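Local coordinates for RND efflux system, outer membrane lipoprotein, NodT family (Burkholderia mallei, PDB 6U94) that probably serves as the outer-membrane channel component of an RND-type efflux system, letting exported compounds leave the cell, at residues L77-A82 / A244-G249; T131-D136 / R282-A287; A302-F307 / Q338-I343; A394-I399 / Q435-Y440. All blocks are in the same frame, centred on the assembly; numbering follows the deposited sequence.

Contact 1: L77-A82 / A244-G249; sequences LDIDEA and AVLIGG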
loop_
_atom_site.group_PDB
_atom_site.type_symbol
_atom_site.label_atom_id
_atom_site.label_comp_id
_atom_site.label_asym_id
_atom_site.label_seq_id
_atom_site.Cartn_x
_atom_site.Cartn_y
_atom_site.Cartn_z
ATOM N N LEU A 77 -17.337 -6.728 7.105
ATOM C CA LEU A 77 -17.375 -8.024 6.433
ATOM C C LEU A 77 -17.069 -7.900 4.943
ATOM O O LEU A 77 -16.523 -8.834 4.345
ATOM C CB LEU A 77 -18.741 -8.682 6.632
ATOM C CG LEU A 77 -19.121 -9.164 8.035
ATOM C CD1 LEU A 77 -20.572 -9.611 8.043
ATOM C CD2 LEU A 77 -18.208 -10.296 8.492
ATOM N N ASP A 78 -17.420 -6.768 4.328
ATOM C CA ASP A 78 -17.160 -6.586 2.904
ATOM C C ASP A 78 -15.680 -6.336 2.639
ATOM O O ASP A 78 -15.118 -6.864 1.672
ATOM C CB ASP A 78 -18.004 -5.435 2.357
ATOM C CG ASP A 78 -19.484 -5.771 2.300
ATOM O OD1 ASP A 78 -19.844 -6.941 2.554
ATOM O OD2 ASP A 78 -20.288 -4.864 2.000
ATOM N N ILE A 79 -15.039 -5.528 3.485
ATOM C CA ILE A 79 -13.605 -5.301 3.363
ATOM C C ILE A 79 -12.847 -6.605 3.560
ATOM O O ILE A 79 -11.857 -6.880 2.871
ATOM C CB ILE A 79 -13.158 -4.222 4.368
ATOM C CG1 ILE A 79 -13.833 -2.889 4.046
ATOM C CG2 ILE A 79 -11.646 -4.075 4.366
ATOM C CD1 ILE A 79 -13.789 -1.892 5.185
ATOM N N ASP A 80 -13.307 -7.436 4.497
ATOM C CA ASP A 80 -12.669 -8.729 4.720
ATOM C C ASP A 80 -12.811 -9.629 3.500
ATOM O O ASP A 80 -11.851 -10.298 3.098
ATOM C CB ASP A 80 -13.271 -9.399 5.954
ATOM C CG ASP A 80 -12.217 -9.909 6.912
ATOM O OD1 ASP A 80 -11.802 -9.138 7.805
ATOM O OD2 ASP A 80 -11.806 -11.080 6.774
ATOM N N GLU A 81 -14.003 -9.664 2.898
ATOM C CA GLU A 81 -14.212 -10.506 1.724
ATOM C C GLU A 81 -13.411 -10.003 0.531
ATOM O O GLU A 81 -12.836 -10.802 -0.218
ATOM C CB GLU A 81 -15.699 -10.568 1.378
ATOM C CG GLU A 81 -16.000 -11.318 0.087
ATOM C CD GLU A 81 -17.472 -11.292 -0.281
ATOM O OE1 GLU A 81 -18.274 -10.702 0.480
ATOM O OE2 GLU A 81 -17.830 -11.863 -1.334
ATOM N N ALA A 82 -13.367 -8.683 0.334
ATOM C CA ALA A 82 -12.661 -8.121 -0.813
ATOM C C ALA A 82 -11.166 -8.397 -0.725
ATOM O O ALA A 82 -10.543 -8.803 -1.713
ATOM C CB ALA A 82 -12.929 -6.619 -0.909
ATOM N N ALA A 244 -16.299 -4.431 -6.658
ATOM C CA ALA A 244 -17.754 -4.437 -6.554
ATOM C C ALA A 244 -18.202 -4.658 -5.116
ATOM O O ALA A 244 -19.165 -4.034 -4.658
ATOM C CB ALA A 244 -18.342 -5.508 -7.473
ATOM N N VAL A 245 -17.511 -5.537 -4.386
ATOM C CA VAL A 245 -17.835 -5.758 -2.981
ATOM C C VAL A 245 -17.587 -4.494 -2.170
ATOM O O VAL A 245 -18.383 -4.134 -1.292
ATOM C CB VAL A 245 -17.028 -6.950 -2.428
ATOM C CG1 VAL A 245 -17.248 -7.095 -0.926
ATOM C CG2 VAL A 245 -17.404 -8.230 -3.151
ATOM N N LEU A 246 -16.486 -3.795 -2.458
ATOM C CA LEU A 246 -16.104 -2.643 -1.646
ATOM C C LEU A 246 -17.077 -1.484 -1.817
ATOM O O LEU A 246 -17.353 -0.756 -0.857
ATOM C CB LEU A 246 -14.683 -2.205 -1.992
ATOM C CG LEU A 246 -13.571 -3.069 -1.402
ATOM C CD1 LEU A 246 -12.213 -2.608 -1.907
ATOM C CD2 LEU A 246 -13.626 -3.032 0.118
ATOM N N ILE A 247 -17.599 -1.285 -3.030
ATOM C CA ILE A 247 -18.562 -0.211 -3.253
ATOM C C ILE A 247 -19.999 -0.656 -3.021
ATOM O O ILE A 247 -20.908 0.189 -3.035
ATOM C CB ILE A 247 -18.432 0.378 -4.671
ATOM C CG1 ILE A 247 -18.746 -0.684 -5.724
ATOM C CG2 ILE A 247 -17.037 0.957 -4.882
ATOM C CD1 ILE A 247 -18.906 -0.122 -7.119
ATOM N N GLY A 248 -20.237 -1.947 -2.804
ATOM C CA GLY A 248 -21.564 -2.436 -2.496
ATOM C C GLY A 248 -22.509 -2.540 -3.670
ATOM O O GLY A 248 -23.719 -2.684 -3.457
ATOM N N GLY A 249 -22.006 -2.476 -4.899
ATOM C CA GLY A 249 -22.850 -2.559 -6.066
ATOM C C GLY A 249 -22.060 -2.724 -7.347
ATOM O O GLY A 249 -20.830 -2.836 -7.338
#
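The flat groups are two carboxylates on helix 72-86, those of D78 and E81, one helical turn apart, and V245 presents itself to a face of each. Its CG1 methyl and its carbonyl oxygen both lie over the same face of the D78 carboxylate, while its two methyls lie over one face of E81. Chi1 of V245 (174°) sets CG1 anti to the backbone N and drives that methyl toward the opposite helix, where it rests 3.8 Å from D78 CB and 3.4 Å from D78 O. That oxygen is occupied by the helical bond from A82 N, so the methyl merely packs against it. V245 is short enough for its branched methyls to sit close to the opposite backbone and against D78 CB and the E81 carboxylate. Beside it L246 leans inward, and its CG comes 3.6 Å from A82 CB; alanine is small enough to let the leucine fork close in. The side chains of L246 and I79 cross at about a right angle, CD2 of L246 3.9 Å from CG1 of I79. Helix 156-203 receives I79 and L246 through L166 and V170, so the apolar side of the contact runs on into the helical bundle. Helix 211-247 finishes here in a Schellman-type turn with weak bonds, G248 taking the positive phi that glycine tolerates easily. R70 draws these features together: it forms a salt bridge with D78 OD2 and hydrogen bonds to the oxygens of V245 and L246. Its positive charge would favour ionised D78 and probably offsets the negative end of the helix dipole.

Contact 2: T131-D136 / R282-A287; sequences THFEID and RPDIMA
The phenyl ring of F133 fills the centre, with a different neighbour on each face. P283 covers one of them obliquely with its CD-CG edge, CG above CD1 and CD 3.5 Å from the centroid of the F133 ring, only 6° off the normal, a CH-pi contact. Over the opposite face sits OG1 of T131. R282 comes to the ring's rim with its guanidinium plane perpendicular to the ring, so that CD2 of F133 lies 3.6 Å above the guanidinium plane. D284 packs beside the stem of F133, its CB 3.6 Å from F133 CB. Chi1 of F133 (60°) places CG between the backbone N and the carbonyl carbon, a crowded position that swings the ring across to the proline. What meets here is the start of two helices, 132-142 and 283-294, inclined at 71°, with T131 and R282 as N-cap residues. Proline suits the first helical turn, where its missing N-H costs nothing. At T131 the N-H donates to E134 OE2 (2.7 Å), which is half of a capping box, and T131 OG1 donates to the same oxygen. R282 grips D284 side-on: NE reaches OD1, and NH2 reaches OD2 of D284 at 2.7 Å in an almost straight bond, both on syn lone pairs. This fixes the guanidinium's rotation beside the ring. A water donates to D284 OD2 and D136 OD2 and probably eases the proximity of like charges. Farther out, E377 of helix 362-415 and the carbonyl of A454 hold R282 NH1; K453 of helix 421-454 and S165 of helix 156-203 hold E134 OE1.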
loop_
_atom_site.group_PDB
_atom_site.type_symbol
_atom_site.label_atom_id
_atom_site.label_comp_id
_atom_site.label_asym_id
_atom_site.label_seq_id
_atom_site.Cartn_x
_atom_site.Cartn_y
_atom_site.Cartn_z
ATOM N N THR A 131 -2.808 -0.879 9.244
ATOM C CA THR A 131 -2.164 -0.164 10.332
ATOM C C THR A 131 -2.485 -0.827 11.671
ATOM O O THR A 131 -3.242 -1.798 11.752
ATOM C CB THR A 131 -2.588 1.301 10.337
ATOM O OG1 THR A 131 -4.014 1.392 10.464
ATOM C CG2 THR A 131 -2.144 1.986 9.043
ATOM N N HIS A 132 -1.882 -0.300 12.741
ATOM C CA HIS A 132 -2.082 -0.885 14.062
ATOM C C HIS A 132 -3.540 -0.790 14.496
ATOM O O HIS A 132 -4.099 -1.758 15.023
ATOM C CB HIS A 132 -1.182 -0.204 15.091
ATOM C CG HIS A 132 0.272 -0.529 14.937
ATOM N ND1 HIS A 132 0.762 -1.813 15.031
ATOM C CD2 HIS A 132 1.343 0.268 14.710
ATOM C CE1 HIS A 132 2.071 -1.796 14.861
ATOM N NE2 HIS A 132 2.449 -0.545 14.664
ATOM N N PHE A 133 -4.178 0.365 14.277
ATOM C CA PHE A 133 -5.547 0.520 14.758
ATOM C C PHE A 133 -6.534 -0.285 13.923
ATOM O O PHE A 133 -7.560 -0.733 14.447
ATOM C CB PHE A 133 -5.947 2.000 14.812
ATOM C CG PHE A 133 -5.886 2.716 13.487
ATOM C CD1 PHE A 133 -6.950 2.654 12.600
ATOM C CD2 PHE A 133 -4.787 3.491 13.152
ATOM C CE1 PHE A 133 -6.904 3.325 11.391
ATOM C CE2 PHE A 133 -4.737 4.167 11.947
ATOM C CZ PHE A 133 -5.796 4.084 11.064
ATOM N N GLU A 134 -6.243 -0.499 12.637
ATOM C CA GLU A 134 -7.079 -1.398 11.849
ATOM C C GLU A 134 -6.977 -2.827 12.360
ATOM O O GLU A 134 -7.990 -3.527 12.472
ATOM C CB GLU A 134 -6.687 -1.337 10.377
ATOM C CG GLU A 134 -6.915 0.001 9.723
ATOM C CD GLU A 134 -6.341 0.040 8.325
ATOM O OE1 GLU A 134 -7.110 -0.098 7.350
ATOM O OE2 GLU A 134 -5.106 0.186 8.208
ATOM N N ILE A 135 -5.759 -3.281 12.671
ATOM C CA ILE A 135 -5.586 -4.619 13.227
ATOM C C ILE A 135 -6.314 -4.740 14.563
ATOM O O ILE A 135 -6.956 -5.759 14.846
ATOM C CB ILE A 135 -4.087 -4.947 13.361
ATOM C CG1 ILE A 135 -3.426 -4.991 11.980
ATOM C CG2 ILE A 135 -3.891 -6.258 14.099
ATOM C CD1 ILE A 135 -1.938 -5.268 12.020
ATOM N N ASP A 136 -6.225 -3.702 15.400
ATOM C CA ASP A 136 -6.965 -3.688 16.660
ATOM C C ASP A 136 -8.459 -3.865 16.421
ATOM O O ASP A 136 -9.094 -4.740 17.020
ATOM C CB ASP A 136 -6.699 -2.385 17.415
ATOM C CG ASP A 136 -5.323 -2.344 18.041
ATOM O OD1 ASP A 136 -4.796 -3.422 18.384
ATOM O OD2 ASP A 136 -4.773 -1.234 18.197
ATOM N N ARG A 282 -5.705 9.546 14.686
ATOM C CA ARG A 282 -5.613 8.097 14.572
ATOM C C ARG A 282 -6.620 7.445 15.514
ATOM O O ARG A 282 -6.717 7.845 16.683
ATOM C CB ARG A 282 -4.205 7.613 14.900
ATOM C CG ARG A 282 -3.161 7.827 13.796
ATOM C CD ARG A 282 -1.803 7.342 14.261
ATOM N NE ARG A 282 -1.844 5.950 14.704
ATOM C CZ ARG A 282 -1.266 4.939 14.062
ATOM N NH1 ARG A 282 -0.577 5.161 12.943
ATOM N NH2 ARG A 282 -1.364 3.704 14.541
ATOM N N PRO A 283 -7.397 6.467 15.046
ATOM C CA PRO A 283 -8.364 5.818 15.945
ATOM C C PRO A 283 -7.748 5.195 17.190
ATOM O O PRO A 283 -8.422 5.138 18.226
ATOM C CB PRO A 283 -9.014 4.764 15.041
ATOM C CG PRO A 283 -8.941 5.380 13.683
ATOM C CD PRO A 283 -7.612 6.081 13.641
ATOM N N ASP A 284 -6.493 4.735 17.144
ATOM C CA ASP A 284 -5.904 4.157 18.346
ATOM C C ASP A 284 -5.410 5.214 19.323
ATOM O O ASP A 284 -5.293 4.927 20.521
ATOM C CB ASP A 284 -4.766 3.188 17.993
ATOM C CG ASP A 284 -3.727 3.787 17.044
ATOM O OD1 ASP A 284 -3.893 4.929 16.565
ATOM O OD2 ASP A 284 -2.727 3.091 16.775
ATOM N N ILE A 285 -5.143 6.431 18.851
ATOM C CA ILE A 285 -4.790 7.501 19.777
ATOM C C ILE A 285 -6.044 8.165 20.343
ATOM O O ILE A 285 -6.061 8.578 21.507
ATOM C CB ILE A 285 -3.852 8.515 19.097
ATOM C CG1 ILE A 285 -2.514 7.849 18.765
ATOM C CG2 ILE A 285 -3.626 9.743 19.985
ATOM C CD1 ILE A 285 -1.466 8.809 18.264
ATOM N N MET A 286 -7.109 8.272 19.538
ATOM C CA MET A 286 -8.387 8.775 20.042
ATOM C C MET A 286 -8.906 7.908 21.181
ATOM O O MET A 286 -9.312 8.417 22.231
ATOM C CB MET A 286 -9.415 8.834 18.911
ATOM C CG MET A 286 -9.047 9.753 17.757
ATOM S SD MET A 286 -10.252 9.661 16.416
ATOM C CE MET A 286 -11.729 10.208 17.274
ATOM N N ALA A 287 -8.892 6.588 20.990
ATOM C CA ALA A 287 -9.357 5.687 22.038
ATOM C C ALA A 287 -8.461 5.764 23.268
ATOM O O ALA A 287 -8.948 5.709 24.404
ATOM C CB ALA A 287 -9.420 4.255 21.508
HETATM O O HOH W 1 -2.498 0.390 18.122
#

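Contact 3: A302-F307 / Q338-I343; sequences ARAAFF and QLTLPI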
loop_
_atom_site.group_PDB
_atom_site.type_symbol
_atom_site.label_atom_id
_atom_site.label_comp_id
_atom_site.label_asym_id
_atom_site.label_seq_id
_atom_site.Cartn_x
_atom_site.Cartn_y
_atom_site.Cartn_z
ATOM N N ALA A 302 -0.737 14.921 29.345
ATOM C CA ALA A 302 -0.253 13.670 28.775
ATOM C C ALA A 302 0.403 13.905 27.418
ATOM O O ALA A 302 1.417 13.276 27.096
ATOM C CB ALA A 302 -1.402 12.669 28.665
ATOM N N ARG A 303 -0.156 14.812 26.614
ATOM C CA ARG A 303 0.467 15.161 25.342
ATOM C C ARG A 303 1.813 15.834 25.564
ATOM O O ARG A 303 2.795 15.529 24.877
ATOM C CB ARG A 303 -0.458 16.066 24.532
ATOM C CG ARG A 303 -1.616 15.346 23.866
ATOM C CD ARG A 303 -2.467 16.329 23.086
ATOM N NE ARG A 303 -3.664 15.707 22.530
ATOM C CZ ARG A 303 -4.618 16.374 21.889
ATOM N NH1 ARG A 303 -4.519 17.686 21.721
ATOM N NH2 ARG A 303 -5.675 15.729 21.415
ATOM N N ALA A 304 1.872 16.762 26.523
ATOM C CA ALA A 304 3.136 17.415 26.842
ATOM C C ALA A 304 4.192 16.396 27.243
ATOM O O ALA A 304 5.373 16.545 26.907
ATOM C CB ALA A 304 2.929 18.442 27.955
ATOM N N ALA A 305 3.780 15.338 27.946
ATOM C CA ALA A 305 4.739 14.357 28.438
ATOM C C ALA A 305 5.155 13.358 27.361
ATOM O O ALA A 305 6.325 12.971 27.300
ATOM C CB ALA A 305 4.159 13.616 29.645
ATOM N N PHE A 306 4.223 12.925 26.503
ATOM C CA PHE A 306 4.456 11.745 25.682
ATOM C C PHE A 306 4.224 11.918 24.183
ATOM O O PHE A 306 4.409 10.950 23.438
ATOM C CB PHE A 306 3.580 10.584 26.180
ATOM C CG PHE A 306 3.817 10.222 27.620
ATOM C CD1 PHE A 306 5.005 9.632 28.016
ATOM C CD2 PHE A 306 2.844 10.467 28.577
ATOM C CE1 PHE A 306 5.225 9.297 29.339
ATOM C CE2 PHE A 306 3.056 10.136 29.903
ATOM C CZ PHE A 306 4.245 9.550 30.285
ATOM N N PHE A 307 3.839 13.099 23.717
ATOM C CA PHE A 307 3.459 13.292 22.317
ATOM C C PHE A 307 4.423 14.263 21.655
ATOM O O PHE A 307 4.354 15.478 21.912
ATOM C CB PHE A 307 2.022 13.803 22.222
ATOM C CG PHE A 307 1.304 13.402 20.963
ATOM C CD1 PHE A 307 1.856 13.643 19.717
ATOM C CD2 PHE A 307 0.062 12.786 21.032
ATOM C CE1 PHE A 307 1.182 13.273 18.559
ATOM C CE2 PHE A 307 -0.616 12.414 19.887
ATOM C CZ PHE A 307 -0.053 12.659 18.644
ATOM N N GLN A 338 9.026 14.070 29.541
ATOM C CA GLN A 338 9.264 14.856 30.741
ATOM C C GLN A 338 7.928 15.286 31.328
ATOM O O GLN A 338 6.999 15.633 30.592
ATOM C CB GLN A 338 10.126 16.088 30.441
ATOM C CG GLN A 338 10.520 16.889 31.671
ATOM C CD GLN A 338 11.142 18.230 31.321
ATOM O OE1 GLN A 338 10.668 18.936 30.429
ATOM N NE2 GLN A 338 12.210 18.585 32.022
ATOM N N LEU A 339 7.837 15.272 32.653
ATOM C CA LEU A 339 6.610 15.634 33.353
ATOM C C LEU A 339 6.709 17.084 33.814
ATOM O O LEU A 339 7.499 17.408 34.707
ATOM C CB LEU A 339 6.359 14.691 34.527
ATOM C CG LEU A 339 6.109 13.233 34.142
ATOM C CD1 LEU A 339 5.998 12.371 35.381
ATOM C CD2 LEU A 339 4.857 13.111 33.291
ATOM N N THR A 340 5.915 17.953 33.190
ATOM C CA THR A 340 5.794 19.345 33.595
ATOM C C THR A 340 4.385 19.716 34.021
ATOM O O THR A 340 4.212 20.704 34.742
ATOM C CB THR A 340 6.218 20.280 32.453
ATOM O OG1 THR A 340 5.268 20.179 31.383
ATOM C CG2 THR A 340 7.603 19.902 31.937
ATOM N N LEU A 341 3.382 18.971 33.591
ATOM C CA LEU A 341 2.028 19.154 34.040
ATOM C C LEU A 341 1.547 17.880 34.713
ATOM O O LEU A 341 1.831 16.781 34.222
ATOM C CB LEU A 341 1.105 19.497 32.869
ATOM C CG LEU A 341 1.212 20.904 32.299
ATOM C CD1 LEU A 341 0.661 20.941 30.884
ATOM C CD2 LEU A 341 0.443 21.837 33.206
ATOM N N PRO A 342 0.850 17.985 35.841
ATOM C CA PRO A 342 0.321 16.780 36.488
ATOM C C PRO A 342 -0.676 16.079 35.578
ATOM O O PRO A 342 -1.631 16.684 35.084
ATOM C CB PRO A 342 -0.350 17.319 37.758
ATOM C CG PRO A 342 0.294 18.650 37.991
ATOM C CD PRO A 342 0.584 19.200 36.629
ATOM N N ILE A 343 -0.441 14.790 35.348
ATOM C CA ILE A 343 -1.364 14.035 34.513
ATOM C C ILE A 343 -2.643 13.721 35.278
ATOM O O ILE A 343 -3.733 13.704 34.695
ATOM C CB ILE A 343 -0.673 12.767 33.982
ATOM C CG1 ILE A 343 0.426 13.163 32.991
ATOM C CG2 ILE A 343 -1.672 11.835 33.326
ATOM C CD1 ILE A 343 1.218 11.995 32.443
#
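Apolar contacts carry most of this junction between the end of helix 299-306 and the irregular loop 338-343. I343 points its side chain at the helix, and its terminal CD1 reaches the edge of the F306 ring, 3.6 Å from CE2 of F306, the two side chains crossing at about a right angle. The same methyl is 4.4 Å from A305 CB, which itself lies over one face of the F306 ring, 3.5 Å above the plane and offset toward its rim. L339 starts away from the helix, yet its fork turns back to place CD2 3.7 Å from A305 CB. Alanine fits this position because a lone methyl leaves the loop room to run close alongside. At the exposed margin A304 CB meets L341 CD1 more loosely, at 4.5 Å. The polar component is slight: Q338 O receives a CA-H...O contact from A305 CA (3.4 Å, 146° at the hydrogen), an approach that alanine's bareness permits. L355 and V358 of helix 355-359 extend the apolar patch beyond L339 and I343, and the backbone of I343 is hydrogen-bonded to Q298, ahead of the helix. In outer membrane factors the chain between a helix of this kind and the returning segment supplies a beta hairpin to the membrane barrel; here it contains no strand, and the contact is consistent with the base of that insertion, where both ends leave the helical domain together.

Contact 4: A394-I399 / Q435-Y440; sequences AQEAMI and QLLVTY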
loop_
_atom_site.group_PDB
_atom_site.type_symbol
_atom_site.label_atom_id
_atom_site.label_comp_id
_atom_site.label_asym_id
_atom_site.label_seq_id
_atom_site.Cartn_x
_atom_site.Cartn_y
_atom_site.Cartn_z
ATOM N N ALA A 394 15.883 1.578 -10.310
ATOM C CA ALA A 394 16.826 0.517 -10.646
ATOM C C ALA A 394 16.262 -0.395 -11.727
ATOM O O ALA A 394 16.974 -0.774 -12.666
ATOM C CB ALA A 394 17.183 -0.286 -9.398
ATOM N N GLN A 395 14.981 -0.750 -11.614
ATOM C CA GLN A 395 14.365 -1.618 -12.609
ATOM C C GLN A 395 14.275 -0.935 -13.968
ATOM O O GLN A 395 14.337 -1.607 -15.002
ATOM C CB GLN A 395 12.977 -2.052 -12.133
ATOM C CG GLN A 395 12.448 -3.313 -12.793
ATOM C CD GLN A 395 13.173 -4.568 -12.334
ATOM O OE1 GLN A 395 13.104 -5.609 -12.987
ATOM N NE2 GLN A 395 13.864 -4.477 -11.202
ATOM N N GLU A 396 14.131 0.391 -13.987
ATOM C CA GLU A 396 14.035 1.103 -15.257
ATOM C C GLU A 396 15.381 1.144 -15.974
ATOM O O GLU A 396 15.439 0.986 -17.199
ATOM C CB GLU A 396 13.496 2.514 -15.029
ATOM C CG GLU A 396 11.994 2.558 -14.778
ATOM C CD GLU A 396 11.498 3.940 -14.404
ATOM O OE1 GLU A 396 12.312 4.766 -13.942
ATOM O OE2 GLU A 396 10.287 4.200 -14.573
ATOM N N ALA A 397 16.471 1.356 -15.231
ATOM C CA ALA A 397 17.794 1.313 -15.845
ATOM C C ALA A 397 18.152 -0.102 -16.276
ATOM O O ALA A 397 18.859 -0.289 -17.273
ATOM C CB ALA A 397 18.845 1.862 -14.880
ATOM N N MET A 398 17.668 -1.109 -15.545
ATOM C CA MET A 398 17.881 -2.491 -15.962
ATOM C C MET A 398 17.132 -2.790 -17.254
ATOM O O MET A 398 17.680 -3.418 -18.169
ATOM C CB MET A 398 17.444 -3.444 -14.849
ATOM C CG MET A 398 18.172 -4.776 -14.839
ATOM S SD MET A 398 17.705 -5.804 -13.431
ATOM C CE MET A 398 16.060 -6.312 -13.913
ATOM N N ILE A 399 15.882 -2.331 -17.351
ATOM C CA ILE A 399 15.113 -2.488 -18.582
ATOM C C ILE A 399 15.769 -1.722 -19.723
ATOM O O ILE A 399 15.690 -2.134 -20.887
ATOM C CB ILE A 399 13.653 -2.037 -18.350
ATOM C CG1 ILE A 399 12.936 -3.031 -17.434
ATOM C CG2 ILE A 399 12.894 -1.888 -19.664
ATOM C CD1 ILE A 399 11.595 -2.533 -16.921
ATOM N N GLN A 435 7.666 -6.766 -16.220
ATOM C CA GLN A 435 6.608 -7.115 -15.280
ATOM C C GLN A 435 6.942 -6.628 -13.877
ATOM O O GLN A 435 6.076 -6.085 -13.183
ATOM C CB GLN A 435 6.378 -8.625 -15.285
ATOM C CG GLN A 435 5.870 -9.170 -16.609
ATOM C CD GLN A 435 5.926 -10.683 -16.676
ATOM O OE1 GLN A 435 6.802 -11.253 -17.329
ATOM N NE2 GLN A 435 4.990 -11.344 -16.002
ATOM N N LEU A 436 8.197 -6.798 -13.450
ATOM C CA LEU A 436 8.593 -6.354 -12.119
ATOM C C LEU A 436 8.447 -4.850 -11.956
ATOM O O LEU A 436 8.163 -4.375 -10.853
ATOM C CB LEU A 436 10.034 -6.771 -11.826
ATOM C CG LEU A 436 10.219 -7.981 -10.912
ATOM C CD1 LEU A 436 11.655 -8.064 -10.421
ATOM C CD2 LEU A 436 9.248 -7.912 -9.743
ATOM N N LEU A 437 8.650 -4.083 -13.032
ATOM C CA LEU A 437 8.528 -2.633 -12.934
ATOM C C LEU A 437 7.113 -2.220 -12.544
ATOM O O LEU A 437 6.928 -1.310 -11.726
ATOM C CB LEU A 437 8.927 -1.982 -14.258
ATOM C CG LEU A 437 8.748 -0.466 -14.348
ATOM C CD1 LEU A 437 9.542 0.235 -13.258
ATOM C CD2 LEU A 437 9.162 0.042 -15.727
ATOM N N VAL A 438 6.103 -2.870 -13.126
ATOM C CA VAL A 438 4.719 -2.536 -12.805
ATOM C C VAL A 438 4.426 -2.848 -11.343
ATOM O O VAL A 438 3.838 -2.032 -10.625
ATOM C CB VAL A 438 3.752 -3.280 -13.744
ATOM C CG1 VAL A 438 2.311 -3.005 -13.346
ATOM C CG2 VAL A 438 3.987 -2.867 -15.186
ATOM N N THR A 439 4.846 -4.028 -10.879
ATOM C CA THR A 439 4.589 -4.414 -9.494
ATOM C C THR A 439 5.285 -3.473 -8.518
ATOM O O THR A 439 4.736 -3.153 -7.457
ATOM C CB THR A 439 5.040 -5.854 -9.253
ATOM O OG1 THR A 439 6.468 -5.898 -9.166
ATOM C CG2 THR A 439 4.586 -6.755 -10.393
ATOM N N TYR A 440 6.493 -3.019 -8.858
ATOM C CA TYR A 440 7.200 -2.073 -8.001
ATOM C C TYR A 440 6.537 -0.702 -8.006
ATOM O O TYR A 440 6.563 0.001 -6.989
ATOM C CB TYR A 440 8.658 -1.945 -8.438
ATOM C CG TYR A 440 9.553 -3.092 -8.024
ATOM C CD1 TYR A 440 9.307 -3.812 -6.862
ATOM C CD2 TYR A 440 10.656 -3.449 -8.796
ATOM C CE1 TYR A 440 10.132 -4.859 -6.482
ATOM C CE2 TYR A 440 11.483 -4.491 -8.425
ATOM C CZ TYR A 440 11.218 -5.191 -7.269
ATOM O OH TYR A 440 12.045 -6.229 -6.904
#
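L437 and Q395 face each other across two helices that run nearly antiparallel (163°), their axes 9.5 Å apart at closest. Q395 is anti at chi1 (-159°) and then bends at chi2, so its CG comes down over the backbone of L437, 3.9 Å from L437 N, and its amide turns along the opposite helix. The amide plane stands 68° from the Y440 ring, at whose edge it lies; the amide carbon CD of Q395 is itself 3.9 Å from L436 CB. A glutamine suits this place because its flexible methylenes pack like a hydrocarbon while its end stays polar. L437, with CG anti to its backbone N, spreads its two methyls the other way. CD1 meets E396 CG at 3.7 Å obliquely. The side chains of L437 and I399 cross at about a right angle, CD2 of L437 3.7 Å from CD1 of I399. E396 thus lends its methylene to the leucine while its extended chain carries the carboxylate onward. The partners are helices 362-415 and 421-454, a long helical hairpin of the kind that builds the alpha-barrel of this family. With methyl and methylene packing dominant, and an amide lying against Y440, cohesion comes from close packing rather than from charge pairing.

Followed from the N terminus, helix 72-86 waits for its partner until helix 211-247 ends, so contact 1 closes a loop of more than 160 residues. Contact 2 opens inside that loop, at the start of helix 132-142, and closes beyond it at helix 283-294: the two contacts cross, and contact 2 joins the earlier half of the helical domain to the later one. Contact 3 follows in series as a short loop on the return from helix 299-306, touching contact 2 where I285 CG2 meets F307 CE2. Contact 4 comes last, pairing the arms of the hairpin 362-415/421-454 on the other side of the chain's centre from contacts 2 and 3. No contact nests within another.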